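Local atomic coordinates of 1-pyrroline-5-carboxylate dehydrogenase (PDB entry 1UZB), a protein that probably catalyses the NAD-dependent oxidation of glutamate semialdehyde, the open form of 1-pyrroline-5-carboxylate, to glutamate in proline breakdown. Residues E75-A78 and A79-A83; A212-V215 and G216-F220; G333-E336 and P337-R341; V372-Y375 and I376-K380; R454-L457 and E458-R461. All coordinates share one frame; numbering follows the deposited sequence.

Contact 1 of 5, residues E75-A78 and A79-A83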
loop_
_atom_site.group_PDB
_atom_site.type_symbol
_atom_site.label_atom_id
_atom_site.label_comp_id
_atom_site.label_asym_id
_atom_site.label_seq_id
_atom_site.Cartn_x
_atom_site.Cartn_y
_atom_site.Cartn_z
ATOM N N GLU A 75 24.446 29.470 -34.538
ATOM C CA GLU A 75 23.236 28.661 -34.453
ATOM C C GLU A 75 23.092 28.030 -33.070
ATOM O O GLU A 75 21.979 27.870 -32.569
ATOM C CB GLU A 75 23.239 27.579 -35.539
ATOM C CG GLU A 75 23.092 28.124 -36.960
ATOM C CD GLU A 75 24.377 28.727 -37.509
ATOM O OE1 GLU A 75 24.305 29.448 -38.528
ATOM O OE2 GLU A 75 25.457 28.475 -36.935
ATOM N N ALA A 76 24.217 27.684 -32.452
ATOM C CA ALA A 76 24.200 27.090 -31.118
ATOM C C ALA A 76 23.701 28.119 -30.112
ATOM O O ALA A 76 22.911 27.802 -29.225
ATOM C CB ALA A 76 25.597 26.608 -30.736
ATOM N N GLU A 77 24.159 29.359 -30.254
ATOM C CA GLU A 77 23.741 30.424 -29.350
ATOM C C GLU A 77 22.246 30.687 -29.521
ATOM O O GLU A 77 21.529 30.904 -28.546
ATOM C CB GLU A 77 24.534 31.702 -29.631
ATOM C CG GLU A 77 24.331 32.823 -28.614
ATOM C CD GLU A 77 24.713 32.417 -27.202
ATOM O OE1 GLU A 77 25.724 31.703 -27.037
ATOM O OE2 GLU A 77 24.010 32.825 -26.252
ATOM N N ALA A 78 21.781 30.666 -30.767
ATOM C CA ALA A 78 20.369 30.891 -31.054
ATOM C C ALA A 78 19.522 29.786 -30.432
ATOM O O ALA A 78 18.452 30.043 -29.886
ATOM C CB ALA A 78 20.137 30.938 -32.559
ATOM N N ALA A 79 20.007 28.554 -30.528
ATOM C CA ALA A 79 19.291 27.418 -29.966
ATOM C C ALA A 79 19.251 27.523 -28.445
ATOM O O ALA A 79 18.234 27.218 -27.824
ATOM C CB ALA A 79 19.961 26.119 -30.388
ATOM N N LEU A 80 20.352 27.964 -27.846
ATOM C CA LEU A 80 20.403 28.095 -26.395
ATOM C C LEU A 80 19.433 29.176 -25.932
ATOM O O LEU A 80 18.759 29.018 -24.916
ATOM C CB LEU A 80 21.830 28.414 -25.938
ATOM C CG LEU A 80 22.115 28.392 -24.432
ATOM C CD1 LEU A 80 21.656 27.073 -23.826
ATOM C CD2 LEU A 80 23.607 28.597 -24.204
ATOM N N GLU A 81 19.355 30.274 -26.677
ATOM C CA GLU A 81 18.434 31.346 -26.321
ATOM C C GLU A 81 16.998 30.836 -26.401
ATOM O O GLU A 81 16.180 31.105 -25.518
ATOM C CB GLU A 81 18.610 32.543 -27.261
ATOM C CG GLU A 81 19.869 33.356 -27.013
ATOM C CD GLU A 81 19.835 34.078 -25.679
ATOM O OE1 GLU A 81 18.889 34.862 -25.453
ATOM O OE2 GLU A 81 20.752 33.865 -24.858
ATOM N N ALA A 82 16.692 30.095 -27.462
ATOM C CA ALA A 82 15.352 29.552 -27.642
ATOM C C ALA A 82 15.014 28.549 -26.543
ATOM O O ALA A 82 13.889 28.522 -26.042
ATOM C CB ALA A 82 15.232 28.886 -29.008
ATOM N N ALA A 83 15.993 27.732 -26.168
ATOM C CA ALA A 83 15.798 26.721 -25.136
ATOM C C ALA A 83 15.506 27.336 -23.771
ATOM O O ALA A 83 14.663 26.830 -23.026
ATOM C CB ALA A 83 17.022 25.818 -25.059
HETATM O O HOH W 1 22.761 35.136 -26.573
HETATM O O HOH W 2 22.556 32.209 -23.754
#
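Four successive hydrogen bonds, from Ala79 N to Glu75 O at 2.9 Å through to Ala82 N to Ala78 O at 3.0 Å, each link a residue to the fourth one before it and make 75-83 a regular run of alpha-helix. One turn apart on this backbone stand two acids, Glu77 and Glu81, whose OE2 atoms come within 3.7 Å, their carboxylate planes 28° apart. Like charges this close would probably repel, and two waters bridge them. Each water donates to both OE2 atoms; the shortest of these bonds is 2.6 Å, from water 1 to Glu77 OE2, while the bond from the same water to Glu81 OE2 is weak. Glu81 reaches the site by bending at chi2 (-67°), its CG resting 3.3 Å from Glu77 O. On another side of helix 73-90, Ala79 and Leu80 pack on Ile205 of strand 203-207, in the sheet that in aldehyde dehydrogenases belongs to the Rossmann-like cofactor domain. The second oxygen of Glu77, OE1, is hydrogen-bonded to Tyr246 OH and His250 NE2, which fixes its carboxylate on one side while OE2 faces the waters. Proximity of the two acids would tend to raise the pKa of one of them, an effect the waters and His250 probably moderate.

Contact 2 of 5, residues A212-V215 and G216-F220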
loop_
_atom_site.group_PDB
_atom_site.type_symbol
_atom_site.label_atom_id
_atom_site.label_comp_id
_atom_site.label_asym_id
_atom_site.label_seq_id
_atom_site.Cartn_x
_atom_site.Cartn_y
_atom_site.Cartn_z
ATOM N N ALA A 212 25.066 9.908 -38.383
ATOM C CA ALA A 212 23.642 9.615 -38.291
ATOM C C ALA A 212 22.752 10.851 -38.223
ATOM O O ALA A 212 21.717 10.844 -37.554
ATOM C CB ALA A 212 23.392 8.723 -37.073
ATOM N N VAL A 213 23.135 11.903 -38.936
ATOM C CA VAL A 213 22.357 13.138 -38.929
ATOM C C VAL A 213 20.987 13.032 -39.612
ATOM O O VAL A 213 20.044 13.722 -39.224
ATOM C CB VAL A 213 23.142 14.298 -39.588
ATOM C CG1 VAL A 213 24.377 14.615 -38.767
ATOM C CG2 VAL A 213 23.527 13.930 -41.015
ATOM N N VAL A 214 20.863 12.173 -40.619
ATOM C CA VAL A 214 19.584 12.052 -41.309
ATOM C C VAL A 214 18.498 11.433 -40.441
ATOM O O VAL A 214 17.384 11.954 -40.368
ATOM C CB VAL A 214 19.708 11.228 -42.612
ATOM C CG1 VAL A 214 18.330 11.007 -43.225
ATOM C CG2 VAL A 214 20.600 11.963 -43.602
ATOM N N VAL A 215 18.806 10.325 -39.780
ATOM C CA VAL A 215 17.794 9.703 -38.941
ATOM C C VAL A 215 17.458 10.598 -37.744
ATOM O O VAL A 215 16.337 10.569 -37.234
ATOM C CB VAL A 215 18.225 8.295 -38.471
ATOM C CG1 VAL A 215 19.277 8.393 -37.380
ATOM C CG2 VAL A 215 17.003 7.524 -38.004
ATOM N N GLY A 216 18.425 11.400 -37.304
ATOM C CA GLY A 216 18.174 12.313 -36.204
ATOM C C GLY A 216 17.164 13.361 -36.646
ATOM O O GLY A 216 16.288 13.772 -35.880
ATOM N N ALA A 217 17.286 13.798 -37.895
ATOM C CA ALA A 217 16.360 14.781 -38.438
ATOM C C ALA A 217 14.954 14.187 -38.497
ATOM O O ALA A 217 13.977 14.868 -38.197
ATOM C CB ALA A 217 16.807 15.217 -39.827
ATOM N N LYS A 218 14.851 12.915 -38.877
ATOM C CA LYS A 218 13.547 12.268 -38.955
ATOM C C LYS A 218 12.913 12.152 -37.574
ATOM O O LYS A 218 11.691 12.228 -37.441
ATOM C CB LYS A 218 13.661 10.892 -39.621
ATOM C CG LYS A 218 14.016 10.977 -41.095
ATOM C CD LYS A 218 13.907 9.626 -41.782
ATOM C CE LYS A 218 14.176 9.748 -43.273
ATOM N NZ LYS A 218 13.880 8.479 -43.987
ATOM N N VAL A 219 13.732 11.970 -36.542
ATOM C CA VAL A 219 13.192 11.905 -35.191
ATOM C C VAL A 219 12.635 13.294 -34.857
ATOM O O VAL A 219 11.582 13.411 -34.233
ATOM C CB VAL A 219 14.277 11.487 -34.167
ATOM C CG1 VAL A 219 13.765 11.688 -32.744
ATOM C CG2 VAL A 219 14.650 10.020 -34.388
ATOM N N PHE A 220 13.322 14.350 -35.290
ATOM C CA PHE A 220 12.820 15.691 -35.019
ATOM C C PHE A 220 11.545 16.008 -35.786
ATOM O O PHE A 220 10.737 16.821 -35.336
ATOM C CB PHE A 220 13.892 16.756 -35.258
ATOM C CG PHE A 220 14.611 17.143 -34.002
ATOM C CD1 PHE A 220 15.573 16.303 -33.453
ATOM C CD2 PHE A 220 14.245 18.290 -33.302
ATOM C CE1 PHE A 220 16.155 16.591 -32.224
ATOM C CE2 PHE A 220 14.821 18.589 -32.070
ATOM C CZ PHE A 220 15.779 17.736 -31.528
#
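Lys218 NZ, at the end of a side chain that runs past Val214, is gripped by a salt bridge to Glu33 OE1 and a hydrogen bond to Thr119 OG1, with Glu115 OE2 adding a long, weak ion pair. An extended chain beyond CG delivers this buried charge to its partners, and on the way CE passes 4.3 Å from Val214 CG1. Closer in, Lys218 CG lies 3.6 Å from Val214 O, the carbonyl that also accepts Lys218 N at 3.1 Å. The unit is a beta-alpha-beta crossover: helix 213-226 connects the parallel strands 203-207 and 233-235, here with every touching residue buried. At its start Glu123 accepts hydrogen bonds from Val214 N and Val215 N, one through each carboxylate oxygen, whereas the first turn closes by a weak bond of 3.3 Å from Gly216 N to Ala212 O. Val215 holds CG1 between its backbone N and its carbonyl carbon (chi1 75°), which brings that methyl to 3.1 Å from Gly216 N. Farther along, Val219 CG2 rests 3.4 Å from Val215 O, and Val219 itself packs on Phe190 and Thr191 of helix 188-199. The ring of Phe220 turns its edge, in plane, to Gly216 O and meets Phe223 edge-to-face.

Contact 3 of 5, residues G333-E336 and P337-R341; sequences GAYE and PVLER
Glu336 reaches along the helix toward Glu340, one turn on. Its CB borders the start of Pro337, and CG stands 3.8 Å from Pro337 N; a bend at chi2 (-70°) then turns the carboxylate forward over Pro337, with CD 3.4 Å from Pro337 N. At the tip the oxygens divide: OE2 lies 3.3 Å from both CB and CG of Glu340, while OE1 accepts a hydrogen from water 3. That water also donates to Glu340 OE2 at 2.7 Å, bridging two acids whose like charges would probably repel, and it accepts a weak bond from Arg341 NH2. The same NH2 donates to Pro337 O at 2.9 Å, the oxygen lying in the guanidinium plane. Proline has no N-H, so the turn before it lacks a bond at Pro337 N and the helix kinks; the ladder resumes with Val338 N to Ala334 O at 3.0 Å. Beside this polar strip, Tyr335 and Leu339 point the same way, with Leu339 CD2 3.6 Å from Tyr335 CZ. In the fold, helix 332-346 lays Tyr335 and Leu339 on Val425 of strand 422-428, with Tyr335 OH hydrogen-bonded to Thr405 OG1 of strand 402-405, and Val338 against Leu330 of strand 325-331 and Phe303 of helix 303-315.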
loop_
_atom_site.group_PDB
_atom_site.type_symbol
_atom_site.label_atom_id
_atom_site.label_comp_id
_atom_site.label_asym_id
_atom_site.label_seq_id
_atom_site.Cartn_x
_atom_site.Cartn_y
_atom_site.Cartn_z
ATOM N N GLY A 333 38.785 -26.128 -18.862
ATOM C CA GLY A 333 37.887 -27.163 -19.353
ATOM C C GLY A 333 36.921 -26.737 -20.449
ATOM O O GLY A 333 36.411 -27.570 -21.199
ATOM N N ALA A 334 36.666 -25.438 -20.552
ATOM C CA ALA A 334 35.745 -24.924 -21.561
ATOM C C ALA A 334 36.438 -24.393 -22.812
ATOM O O ALA A 334 35.794 -24.195 -23.843
ATOM C CB ALA A 334 34.888 -23.821 -20.951
ATOM N N TYR A 335 37.748 -24.184 -22.731
ATOM C CA TYR A 335 38.499 -23.618 -23.847
ATOM C C TYR A 335 38.299 -24.254 -25.218
ATOM O O TYR A 335 37.774 -23.618 -26.130
ATOM C CB TYR A 335 39.994 -23.592 -23.528
ATOM C CG TYR A 335 40.809 -22.910 -24.604
ATOM C CD1 TYR A 335 40.751 -21.527 -24.785
ATOM C CD2 TYR A 335 41.607 -23.655 -25.471
ATOM C CE1 TYR A 335 41.468 -20.902 -25.804
ATOM C CE2 TYR A 335 42.324 -23.043 -26.492
ATOM C CZ TYR A 335 42.251 -21.669 -26.653
ATOM O OH TYR A 335 42.956 -21.070 -27.670
ATOM N N GLU A 336 38.728 -25.500 -25.376
ATOM C CA GLU A 336 38.603 -26.171 -26.663
ATOM C C GLU A 336 37.155 -26.327 -27.129
ATOM O O GLU A 336 36.813 -25.950 -28.251
ATOM C CB GLU A 336 39.295 -27.538 -26.615
ATOM C CG GLU A 336 39.444 -28.230 -27.963
ATOM C CD GLU A 336 38.126 -28.709 -28.537
ATOM O OE1 GLU A 336 37.417 -29.471 -27.846
ATOM O OE2 GLU A 336 37.801 -28.328 -29.683
ATOM N N PRO A 337 36.278 -26.875 -26.274
ATOM C CA PRO A 337 34.879 -27.045 -26.685
ATOM C C PRO A 337 34.165 -25.768 -27.126
ATOM O O PRO A 337 33.475 -25.754 -28.146
ATOM C CB PRO A 337 34.231 -27.674 -25.445
ATOM C CG PRO A 337 35.356 -28.392 -24.796
ATOM C CD PRO A 337 36.470 -27.392 -24.909
ATOM N N VAL A 338 34.330 -24.697 -26.363
ATOM C CA VAL A 338 33.663 -23.450 -26.699
ATOM C C VAL A 338 34.303 -22.733 -27.881
ATOM O O VAL A 338 33.599 -22.250 -28.766
ATOM C CB VAL A 338 33.609 -22.500 -25.481
ATOM C CG1 VAL A 338 32.931 -21.192 -25.865
ATOM C CG2 VAL A 338 32.842 -23.169 -24.348
ATOM N N LEU A 339 35.630 -22.672 -27.912
ATOM C CA LEU A 339 36.298 -21.990 -29.011
ATOM C C LEU A 339 36.005 -22.666 -30.344
ATOM O O LEU A 339 35.765 -21.995 -31.343
ATOM C CB LEU A 339 37.808 -21.924 -28.771
ATOM C CG LEU A 339 38.603 -21.164 -29.838
ATOM C CD1 LEU A 339 38.021 -19.766 -30.038
ATOM C CD2 LEU A 339 40.063 -21.077 -29.413
ATOM N N GLU A 340 36.005 -23.994 -30.365
ATOM C CA GLU A 340 35.727 -24.697 -31.607
ATOM C C GLU A 340 34.317 -24.365 -32.095
ATOM O O GLU A 340 34.102 -24.153 -33.286
ATOM C CB GLU A 340 35.894 -26.211 -31.415
ATOM C CG GLU A 340 34.903 -26.857 -30.464
ATOM C CD GLU A 340 33.836 -27.656 -31.188
ATOM O OE1 GLU A 340 33.136 -27.080 -32.048
ATOM O OE2 GLU A 340 33.695 -28.862 -30.896
ATOM N N ARG A 341 33.361 -24.307 -31.173
ATOM C CA ARG A 341 31.979 -23.994 -31.531
ATOM C C ARG A 341 31.817 -22.545 -31.985
ATOM O O ARG A 341 31.073 -22.260 -32.924
ATOM C CB ARG A 341 31.053 -24.280 -30.347
ATOM C CG ARG A 341 30.839 -25.770 -30.085
ATOM C CD ARG A 341 30.060 -26.003 -28.803
ATOM N NE ARG A 341 29.664 -27.401 -28.632
ATOM C CZ ARG A 341 30.500 -28.395 -28.353
ATOM N NH1 ARG A 341 30.033 -29.628 -28.219
ATOM N NH2 ARG A 341 31.795 -28.163 -28.200
HETATM O O HOH W 3 34.400 -30.160 -28.598
#

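Contact 4 of 5, residues V372-Y375 and I376-K380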
loop_
_atom_site.group_PDB
_atom_site.type_symbol
_atom_site.label_atom_id
_atom_site.label_comp_id
_atom_site.label_asym_id
_atom_site.label_seq_id
_atom_site.Cartn_x
_atom_site.Cartn_y
_atom_site.Cartn_z
ATOM N N VAL A 372 39.643 -0.081 -36.819
ATOM C CA VAL A 372 39.474 -1.501 -36.544
ATOM C C VAL A 372 40.604 -2.305 -37.183
ATOM O O VAL A 372 41.172 -3.200 -36.558
ATOM C CB VAL A 372 38.107 -2.005 -37.056
ATOM C CG1 VAL A 372 37.994 -3.511 -36.859
ATOM C CG2 VAL A 372 36.990 -1.289 -36.309
ATOM N N LEU A 373 40.942 -1.972 -38.423
ATOM C CA LEU A 373 42.015 -2.670 -39.116
ATOM C C LEU A 373 43.351 -2.424 -38.420
ATOM O O LEU A 373 44.215 -3.298 -38.404
ATOM C CB LEU A 373 42.091 -2.219 -40.578
ATOM C CG LEU A 373 40.878 -2.580 -41.444
ATOM C CD1 LEU A 373 41.027 -1.966 -42.833
ATOM C CD2 LEU A 373 40.743 -4.094 -41.533
ATOM N N SER A 374 43.515 -1.237 -37.841
ATOM C CA SER A 374 44.750 -0.917 -37.132
ATOM C C SER A 374 44.861 -1.799 -35.892
ATOM O O SER A 374 45.933 -2.324 -35.575
ATOM C CB SER A 374 44.775 0.556 -36.723
ATOM O OG SER A 374 45.984 0.860 -36.047
ATOM N N TYR A 375 43.746 -1.957 -35.183
ATOM C CA TYR A 375 43.732 -2.794 -33.993
ATOM C C TYR A 375 43.989 -4.251 -34.357
ATOM O O TYR A 375 44.574 -4.998 -33.572
ATOM C CB TYR A 375 42.398 -2.655 -33.252
ATOM C CG TYR A 375 42.423 -1.587 -32.182
ATOM C CD1 TYR A 375 43.289 -1.690 -31.093
ATOM C CD2 TYR A 375 41.587 -0.475 -32.254
ATOM C CE1 TYR A 375 43.322 -0.713 -30.100
ATOM C CE2 TYR A 375 41.612 0.513 -31.265
ATOM C CZ TYR A 375 42.480 0.385 -30.191
ATOM O OH TYR A 375 42.494 1.338 -29.198
ATOM N N ILE A 376 43.560 -4.660 -35.548
ATOM C CA ILE A 376 43.792 -6.028 -35.983
ATOM C C ILE A 376 45.296 -6.244 -36.184
ATOM O O ILE A 376 45.832 -7.296 -35.834
ATOM C CB ILE A 376 42.999 -6.339 -37.281
ATOM C CG1 ILE A 376 41.508 -6.473 -36.937
ATOM C CG2 ILE A 376 43.521 -7.611 -37.938
ATOM C CD1 ILE A 376 40.586 -6.588 -38.141
ATOM N N GLU A 377 45.980 -5.241 -36.730
ATOM C CA GLU A 377 47.424 -5.347 -36.937
ATOM C C GLU A 377 48.140 -5.420 -35.590
ATOM O O GLU A 377 49.118 -6.153 -35.432
ATOM C CB GLU A 377 47.936 -4.155 -37.750
ATOM C CG GLU A 377 47.529 -4.218 -39.209
ATOM C CD GLU A 377 47.895 -5.546 -39.840
ATOM O OE1 GLU A 377 49.100 -5.870 -39.884
ATOM O OE2 GLU A 377 46.980 -6.269 -40.284
ATOM N N ILE A 378 47.646 -4.659 -34.621
ATOM C CA ILE A 378 48.222 -4.665 -33.284
ATOM C C ILE A 378 48.001 -6.040 -32.655
ATOM O O ILE A 378 48.911 -6.621 -32.066
ATOM C CB ILE A 378 47.562 -3.586 -32.393
ATOM C CG1 ILE A 378 47.953 -2.194 -32.898
ATOM C CG2 ILE A 378 47.969 -3.784 -30.935
ATOM C CD1 ILE A 378 47.164 -1.064 -32.269
ATOM N N GLY A 379 46.783 -6.556 -32.799
ATOM C CA GLY A 379 46.450 -7.854 -32.240
ATOM C C GLY A 379 47.299 -8.995 -32.772
ATOM O O GLY A 379 47.569 -9.956 -32.054
ATOM N N LYS A 380 47.717 -8.899 -34.030
ATOM C CA LYS A 380 48.536 -9.946 -34.635
ATOM C C LYS A 380 49.864 -10.138 -33.911
ATOM O O LYS A 380 50.466 -11.208 -33.981
ATOM C CB LYS A 380 48.797 -9.635 -36.111
ATOM C CG LYS A 380 47.581 -9.817 -37.005
ATOM C CD LYS A 380 47.902 -9.431 -38.439
ATOM C CE LYS A 380 46.722 -9.666 -39.367
ATOM N NZ LYS A 380 47.041 -9.224 -40.750
HETATM O O HOH W 4 44.613 -5.132 -40.576
#
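Val372 and Ile376, one turn apart, open a helical ladder: four backbone hydrogen bonds join 372-375 to 376-379, from Ile376 N to Val372 O at 3.0 Å through to Gly379 N to Tyr375 O at 2.8 Å. Apolar contacts form a second group. Ile376 CD1 touches two residues of the preceding turn, Val372 CG1 and Leu373 CD2, each at 4.2 Å; CG1 of Ile376 lies beside its own backbone N (chi1 -73°), and this turns CD1 back toward that turn. Ile378 CD1 stands 4.1 Å from Tyr375 CD1, and the two side chains lie alongside one another, pointing the same way. Strands 402-405 and 422-428 form the floor beneath: Ile376 packs on Thr402, Phe404 and Val422, and Val372 on Val422 as well. The polar group is built round Glu377. Its OE2 takes a salt bridge from Lys380 NZ at 3.0 Å, met on the syn side, and a hydrogen from water 4 at 2.6 Å; the water's other hydrogen goes to Leu373 O, which thus accepts two bonds, one from water and one from Glu377 N. Tyr375 OH hydrogen-bonds to Glu416 OE2. Chemically, Val372 and Ile376 seat the helix on the sheet, while exposed Glu377 is paired with Lys380 and a water; the ion pair would probably favour the charged form of Glu377.

Contact 5 of 5, residues R454-L457 and E458-R461; sequences REHL and EWAR
Arg454 and Glu458 lie side by side, pointing the same way, yet their guanidinium and carboxylate planes are 59° apart and Arg454 NH1 stops 4.0 Å from Glu458 OE1, beyond a salt bridge. Water 5 bridges them: lying in the guanidinium plane, it accepts from Arg454 NH1 at 2.9 Å and donates to Glu458 OE1 at 2.8 Å. Leu457 CD1 lies over one face of that guanidinium, offset toward the rim, 3.6 Å above the plane. The other oxygen of the acid, Glu458 OE2, takes a salt bridge from Arg461 NE at 2.9 Å. On a different side of the helix His456 and Trp459 are set obliquely, His456 CD2 meeting the edge of the indole at Trp459 CE3, 4.2 Å away; His456 also stacks on Phe431 and hydrogen-bonds through ND1 to Asp298 OD2. The charged groups reach across chains: Glu458 OE1 forms a salt bridge with Arg100 of a second subunit, while Arg454 and Arg461 pair with Glu514 and Glu168 of a third. Helix 454-463 is the connection of a beta-alpha-beta unit between the parallel strands 446-450 and 468-471, with Leu457 and Ala460 on Val449 and Phe471, and its charged side a meeting point of three subunits in the hexamer.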
loop_
_atom_site.group_PDB
_atom_site.type_symbol
_atom_site.label_atom_id
_atom_site.label_comp_id
_atom_site.label_asym_id
_atom_site.label_seq_id
_atom_site.Cartn_x
_atom_site.Cartn_y
_atom_site.Cartn_z
ATOM N N ARG A 454 25.399 -23.053 -9.774
ATOM C CA ARG A 454 24.757 -21.972 -9.035
ATOM C C ARG A 454 25.746 -21.109 -8.270
ATOM O O ARG A 454 25.637 -19.881 -8.259
ATOM C CB ARG A 454 23.730 -22.529 -8.043
ATOM C CG ARG A 454 22.690 -23.467 -8.637
ATOM C CD ARG A 454 22.025 -22.894 -9.880
ATOM N NE ARG A 454 21.418 -21.584 -9.660
ATOM C CZ ARG A 454 20.879 -20.846 -10.625
ATOM N NH1 ARG A 454 20.352 -19.666 -10.340
ATOM N NH2 ARG A 454 20.858 -21.293 -11.873
ATOM N N GLU A 455 26.707 -21.753 -7.620
ATOM C CA GLU A 455 27.689 -21.028 -6.832
ATOM C C GLU A 455 28.512 -20.065 -7.681
ATOM O O GLU A 455 28.884 -18.990 -7.221
ATOM C CB GLU A 455 28.599 -22.013 -6.092
ATOM C CG GLU A 455 27.883 -22.829 -5.009
ATOM C CD GLU A 455 27.141 -24.052 -5.538
ATOM O OE1 GLU A 455 27.103 -24.276 -6.769
ATOM O OE2 GLU A 455 26.594 -24.806 -4.703
ATOM N N HIS A 456 28.794 -20.442 -8.923
ATOM C CA HIS A 456 29.559 -19.559 -9.796
ATOM C C HIS A 456 28.723 -18.359 -10.218
ATOM O O HIS A 456 29.208 -17.229 -10.220
ATOM C CB HIS A 456 30.056 -20.321 -11.024
ATOM C CG HIS A 456 31.190 -21.250 -10.731
ATOM N ND1 HIS A 456 31.807 -22.004 -11.705
ATOM C CD2 HIS A 456 31.831 -21.533 -9.572
ATOM C CE1 HIS A 456 32.781 -22.711 -11.158
ATOM N NE2 HIS A 456 32.816 -22.442 -9.865
ATOM N N LEU A 457 27.461 -18.605 -10.564
ATOM C CA LEU A 457 26.577 -17.524 -10.971
ATOM C C LEU A 457 26.370 -16.533 -9.832
ATOM O O LEU A 457 26.497 -15.326 -10.028
ATOM C CB LEU A 457 25.223 -18.075 -11.431
ATOM C CG LEU A 457 25.219 -18.978 -12.671
ATOM C CD1 LEU A 457 23.784 -19.358 -12.999
ATOM C CD2 LEU A 457 25.855 -18.260 -13.862
ATOM N N GLU A 458 26.070 -17.033 -8.637
ATOM C CA GLU A 458 25.837 -16.136 -7.515
ATOM C C GLU A 458 27.118 -15.416 -7.099
ATOM O O GLU A 458 27.075 -14.292 -6.605
ATOM C CB GLU A 458 25.209 -16.904 -6.348
ATOM C CG GLU A 458 23.862 -17.544 -6.710
ATOM C CD GLU A 458 22.820 -16.546 -7.207
ATOM O OE1 GLU A 458 21.753 -16.991 -7.687
ATOM O OE2 GLU A 458 23.055 -15.323 -7.118
ATOM N N TRP A 459 28.257 -16.064 -7.312
ATOM C CA TRP A 459 29.553 -15.466 -7.008
ATOM C C TRP A 459 29.724 -14.268 -7.957
ATOM O O TRP A 459 30.094 -13.172 -7.542
ATOM C CB TRP A 459 30.644 -16.517 -7.243
ATOM C CG TRP A 459 32.050 -16.110 -6.929
ATOM C CD1 TRP A 459 32.477 -14.916 -6.433
ATOM C CD2 TRP A 459 33.219 -16.919 -7.100
ATOM N NE1 TRP A 459 33.847 -14.929 -6.283
ATOM C CE2 TRP A 459 34.326 -16.147 -6.686
ATOM C CE3 TRP A 459 33.439 -18.223 -7.564
ATOM C CZ2 TRP A 459 35.638 -16.637 -6.720
ATOM C CZ3 TRP A 459 34.743 -18.711 -7.599
ATOM C CH2 TRP A 459 35.825 -17.917 -7.179
ATOM N N ALA A 460 29.438 -14.487 -9.235
ATOM C CA ALA A 460 29.539 -13.425 -10.231
ATOM C C ALA A 460 28.552 -12.289 -9.945
ATOM O O ALA A 460 28.856 -11.125 -10.188
ATOM C CB ALA A 460 29.283 -13.994 -11.613
ATOM N N ARG A 461 27.367 -12.628 -9.442
ATOM C CA ARG A 461 26.365 -11.616 -9.124
ATOM C C ARG A 461 26.941 -10.629 -8.117
ATOM O O ARG A 461 26.636 -9.438 -8.156
ATOM C CB ARG A 461 25.106 -12.277 -8.547
ATOM C CG ARG A 461 23.987 -11.302 -8.167
ATOM C CD ARG A 461 22.771 -12.051 -7.624
ATOM N NE ARG A 461 22.259 -12.994 -8.615
ATOM C CZ ARG A 461 21.338 -12.701 -9.527
ATOM N NH1 ARG A 461 20.794 -11.490 -9.573
ATOM N NH2 ARG A 461 20.993 -13.609 -10.429
HETATM O O HOH W 5 20.921 -19.681 -7.468
#

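Five short helical runs, met in chain order, sample two sheet-and-helix regions of one aldehyde dehydrogenase subunit. Contacts 1 and 2, whose centres lie about 19 Å apart, serve the same sheet: helix 73-90 rests on strand 203-207, from which the chain continues into helix 213-226. Contacts 3, 4 and 5 belong to the seven-stranded sheet, probably that of the catalytic domain; helices 332-346 and 366-379 follow each other in the chain, and both contacts 3 and 4 pack on strand 422-428. Contacts 3 and 5 are about 21 Å apart between centres, whereas contacts 1 and 3 stand about 56 Å apart between centres, on opposite sides of the chain's centre. No two contacts touch, and among them contact 5 alone meets other subunits.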